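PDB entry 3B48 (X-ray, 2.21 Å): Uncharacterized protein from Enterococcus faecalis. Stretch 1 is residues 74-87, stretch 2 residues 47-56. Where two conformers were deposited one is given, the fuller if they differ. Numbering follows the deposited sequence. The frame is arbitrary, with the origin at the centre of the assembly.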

# COMPACT_ATOMS: atom_id res chain seq x y z
N GLY B 74 -5.43 10.87 -2.21
CA GLY B 74 -5.48 12.11 -2.94
C GLY B 74 -6.25 12.09 -4.22
O GLY B 74 -7.44 11.81 -4.23
N SER B 75 -5.56 12.40 -5.30
CA SER B 75 -6.18 12.58 -6.59
C SER B 75 -6.35 11.23 -7.26
O SER B 75 -7.13 11.10 -8.20
CB SER B 75 -5.34 13.53 -7.46
OG SER B 75 -4.17 12.88 -7.94
N ALA B 76 -5.63 10.23 -6.77
CA ALA B 76 -5.88 8.85 -7.14
C ALA B 76 -7.32 8.47 -6.81
O ALA B 76 -8.03 7.89 -7.63
CB ALA B 76 -4.89 7.93 -6.45
N VAL B 77 -7.76 8.84 -5.61
CA VAL B 77 -9.10 8.56 -5.13
C VAL B 77 -10.11 9.29 -5.99
O VAL B 77 -11.08 8.68 -6.48
CB VAL B 77 -9.25 8.94 -3.61
CG1 VAL B 77 -10.71 8.84 -3.12
CG2 VAL B 77 -8.36 8.03 -2.76
N LEU B 78 -9.89 10.60 -6.17
CA LEU B 78 -10.72 11.42 -7.03
C LEU B 78 -10.79 10.87 -8.47
O LEU B 78 -11.89 10.76 -9.04
CB LEU B 78 -10.27 12.89 -7.02
CG LEU B 78 -11.15 13.81 -7.88
CD1 LEU B 78 -12.56 13.96 -7.29
CD2 LEU B 78 -10.51 15.18 -8.09
N SER B 79 -9.63 10.52 -9.03
CA SER B 79 -9.55 9.97 -10.40
C SER B 79 -10.34 8.66 -10.58
O SER B 79 -10.93 8.41 -11.65
CB SER B 79 -8.08 9.81 -10.82
OG SER B 79 -7.92 8.84 -11.84
N SER B 80 -10.34 7.83 -9.54
CA SER B 80 -11.16 6.62 -9.50
C SER B 80 -12.68 6.88 -9.44
O SER B 80 -13.46 6.10 -9.98
CB SER B 80 -10.78 5.80 -8.27
OG SER B 80 -9.49 5.31 -8.46
N GLU B 81 -13.06 7.98 -8.78
CA GLU B 81 -14.47 8.37 -8.67
C GLU B 81 -14.97 9.05 -9.93
O GLU B 81 -16.10 8.78 -10.37
CB GLU B 81 -14.74 9.28 -7.44
CG GLU B 81 -14.39 8.63 -6.09
CD GLU B 81 -14.29 9.61 -4.89
OE1 GLU B 81 -14.27 10.85 -5.05
OE2 GLU B 81 -14.22 9.10 -3.76
N LEU B 82 -14.15 9.93 -10.50
CA LEU B 82 -14.50 10.65 -11.74
C LEU B 82 -14.58 9.74 -12.97
O LEU B 82 -15.34 10.02 -13.90
CB LEU B 82 -13.51 11.77 -12.04
CG LEU B 82 -13.31 12.94 -11.06
CD1 LEU B 82 -12.11 13.74 -11.51
CD2 LEU B 82 -14.55 13.85 -10.96
N ALA B 83 -13.82 8.65 -12.97
CA ALA B 83 -13.82 7.68 -14.06
C ALA B 83 -15.14 6.97 -14.14
O ALA B 83 -15.65 6.74 -15.24
CB ALA B 83 -12.67 6.66 -13.88
N PHE B 84 -15.68 6.62 -12.99
CA PHE B 84 -16.97 5.95 -12.89
C PHE B 84 -18.07 6.71 -13.63
O PHE B 84 -18.70 6.18 -14.54
CB PHE B 84 -17.35 5.73 -11.41
CG PHE B 84 -18.73 5.18 -11.21
CD1 PHE B 84 -18.97 3.82 -11.31
CD2 PHE B 84 -19.81 6.03 -10.93
CE1 PHE B 84 -20.26 3.31 -11.11
CE2 PHE B 84 -21.09 5.54 -10.77
CZ PHE B 84 -21.31 4.18 -10.85
N ASP B 85 -18.28 7.96 -13.22
CA ASP B 85 -19.24 8.85 -13.88
C ASP B 85 -19.05 9.05 -15.40
O ASP B 85 -19.96 9.55 -16.07
CB ASP B 85 -19.29 10.18 -13.14
CG ASP B 85 -19.83 10.05 -11.70
OD1 ASP B 85 -20.72 9.18 -11.46
OD2 ASP B 85 -19.39 10.82 -10.81
N MSE B 86 -17.90 8.64 -15.92
CA MSE B 86 -17.57 8.79 -17.37
C MSE B 86 -17.95 7.57 -18.22
O MSE B 86 -17.98 7.62 -19.45
CB MSE B 86 -16.07 9.08 -17.56
CG MSE B 86 -15.57 10.42 -17.00
SE MSE B 86 -16.53 11.93 -17.73
CE MSE B 86 -17.92 12.25 -16.38
N LEU B 87 -18.21 6.46 -17.54
CA LEU B 87 -18.48 5.21 -18.20
C LEU B 87 -19.95 5.08 -18.65
O LEU B 87 -20.84 5.72 -18.08
CB LEU B 87 -18.11 4.06 -17.26
CG LEU B 87 -16.63 3.92 -16.87
CD1 LEU B 87 -16.50 2.98 -15.71
CD2 LEU B 87 -15.78 3.47 -18.04
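Stretch 2, residues 47-56: LGSDPMKIID

Stretch 2 approaches stretch 1 as a short extended segment that turns into a helix. Residues Leu47 to Asp50 form a loop, in which Gly48 adopts backbone angles (phi 154°, psi 175°) that would jam a CB against the preceding carbonyl oxygen. The helix that follows continues beyond Asp56. Asp50 caps its N terminus: OD1 of Asp50 accepts a hydrogen bond from N of Met52 at 3.0 Å, and O of Pro51 then receives N of Ile55 at 3.1 Å. In stretch 1 the helix begins after Gly74, and a type I beta turn spans Phe84 to Leu87, closed by a 3.1 Å hydrogen bond from N of Leu87 to O of Phe84.

The two helices run in broadly the same direction, crossing at -43° with their axes 8.6 Å apart at closest approach. The backbones come nearest where stretch 2 enters its helix: CA of Ser79 lies 4.5 Å from CA of Pro51, and CA of Ala76 lies 5.3 Å from CA of Ser49. No hydrogen bond joins the two stretches, so the contact, which buries 488 Å² in all, rests on packing.

At the N-terminal end, Ser49 points toward the first turn of the stretch 1 helix. OG of Ser49 is 3.5 Å from CA of Ala76, while CB of Ser49 lies 3.7 Å from OG of Ser75; both hydroxyls find hydrogen-bonding partners elsewhere in the structure. One turn on, Ser79, in the t rotamer of the conformer described, places OG 3.1 Å from CA of Pro51. OG of Ser79 is also 3.1 Å from N of Pro51, but the proline nitrogen has no hydrogen to share, and the approach is a close contact without a bond.

Farther along, the contact becomes apolar. CD1 of Ile54 reaches CA of Ser80 at 3.7 Å; the hydroxyl of Ser80 is turned back into its own helix, where OG donates to O of Ala76 at 3.1 Å. Ala83 points toward stretch 2 and meets three of its residues, with CB 4.3 Å from CB of Pro51, 4.0 Å from CB of Ile54 and 3.5 Å from CD1 of Ile55. Although Ile55 leaves its backbone sideways, its end comes nearer to stretch 1, and CD1 lies 3.1 Å from O of Ala83. CD1 of Ile55 also packs 3.8 Å from CB of selenomethionine Met86 and 3.9 Å from CD2 of Leu87, extending the contact into the turn.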

# COMPACT_ATOMS: atom_id res chain seq x y z
N LEU B 47 4.46 12.01 -11.04
CA LEU B 47 3.64 11.81 -9.83
C LEU B 47 2.30 12.53 -10.02
O LEU B 47 2.27 13.75 -10.21
CB LEU B 47 4.36 12.31 -8.55
CG LEU B 47 5.53 11.46 -8.02
CD1 LEU B 47 6.55 12.29 -7.20
CD2 LEU B 47 5.06 10.26 -7.24
N GLY B 48 1.21 11.77 -9.99
CA GLY B 48 -0.13 12.32 -10.21
C GLY B 48 -1.06 11.25 -10.75
O GLY B 48 -0.64 10.13 -11.01
N SER B 49 -2.33 11.57 -10.90
CA SER B 49 -3.24 10.55 -11.43
C SER B 49 -4.08 11.03 -12.61
O SER B 49 -4.45 12.18 -12.67
CB SER B 49 -4.12 9.99 -10.31
OG SER B 49 -3.30 9.17 -9.50
N ASP B 50 -4.37 10.12 -13.54
CA ASP B 50 -5.18 10.40 -14.72
C ASP B 50 -6.33 9.41 -14.76
O ASP B 50 -6.11 8.20 -14.86
CB ASP B 50 -4.33 10.29 -16.00
CG ASP B 50 -5.07 10.76 -17.25
OD1 ASP B 50 -6.27 11.07 -17.15
OD2 ASP B 50 -4.45 10.82 -18.34
N PRO B 51 -7.59 9.92 -14.68
CA PRO B 51 -8.77 9.02 -14.77
C PRO B 51 -8.90 8.34 -16.14
O PRO B 51 -9.51 7.29 -16.23
CB PRO B 51 -9.94 9.97 -14.52
CG PRO B 51 -9.41 11.34 -14.85
CD PRO B 51 -7.98 11.33 -14.51
N MSE B 52 -8.33 8.94 -17.17
CA MSE B 52 -8.39 8.39 -18.52
C MSE B 52 -7.59 7.08 -18.67
O MSE B 52 -7.82 6.30 -19.57
CB MSE B 52 -7.92 9.45 -19.52
CG MSE B 52 -8.58 9.36 -20.91
SE MSE B 52 -10.53 9.64 -20.85
CE MSE B 52 -10.56 11.48 -20.21
N LYS B 53 -6.69 6.80 -17.74
CA LYS B 53 -5.98 5.49 -17.71
C LYS B 53 -6.91 4.32 -17.37
O LYS B 53 -6.86 3.28 -18.00
CB LYS B 53 -4.74 5.54 -16.79
CG LYS B 53 -3.70 6.54 -17.30
CD LYS B 53 -2.51 6.64 -16.38
CE LYS B 53 -1.35 5.81 -16.89
NZ LYS B 53 -0.25 5.79 -15.89
N ILE B 54 -7.78 4.58 -16.38
CA ILE B 54 -8.86 3.70 -15.98
C ILE B 54 -9.88 3.52 -17.11
O ILE B 54 -10.16 2.39 -17.50
CB ILE B 54 -9.58 4.24 -14.70
CG1 ILE B 54 -8.56 4.59 -13.60
CG2 ILE B 54 -10.60 3.24 -14.19
CD1 ILE B 54 -9.12 5.23 -12.30
N ILE B 55 -10.40 4.64 -17.65
CA ILE B 55 -11.36 4.61 -18.74
C ILE B 55 -10.83 3.80 -19.93
O ILE B 55 -11.47 2.85 -20.36
CB ILE B 55 -11.82 6.04 -19.24
CG1 ILE B 55 -12.27 6.97 -18.11
CG2 ILE B 55 -12.91 5.94 -20.36
CD1 ILE B 55 -13.39 6.46 -17.30
N ASP B 56 -9.69 4.20 -20.48
CA ASP B 56 -9.06 3.45 -21.57
C ASP B 56 -8.87 1.96 -21.23
O ASP B 56 -9.17 1.10 -22.04
CB ASP B 56 -7.72 4.07 -21.94
CG ASP B 56 -7.85 5.41 -22.65
OD1 ASP B 56 -8.87 5.66 -23.36
OD2 ASP B 56 -6.91 6.22 -22.51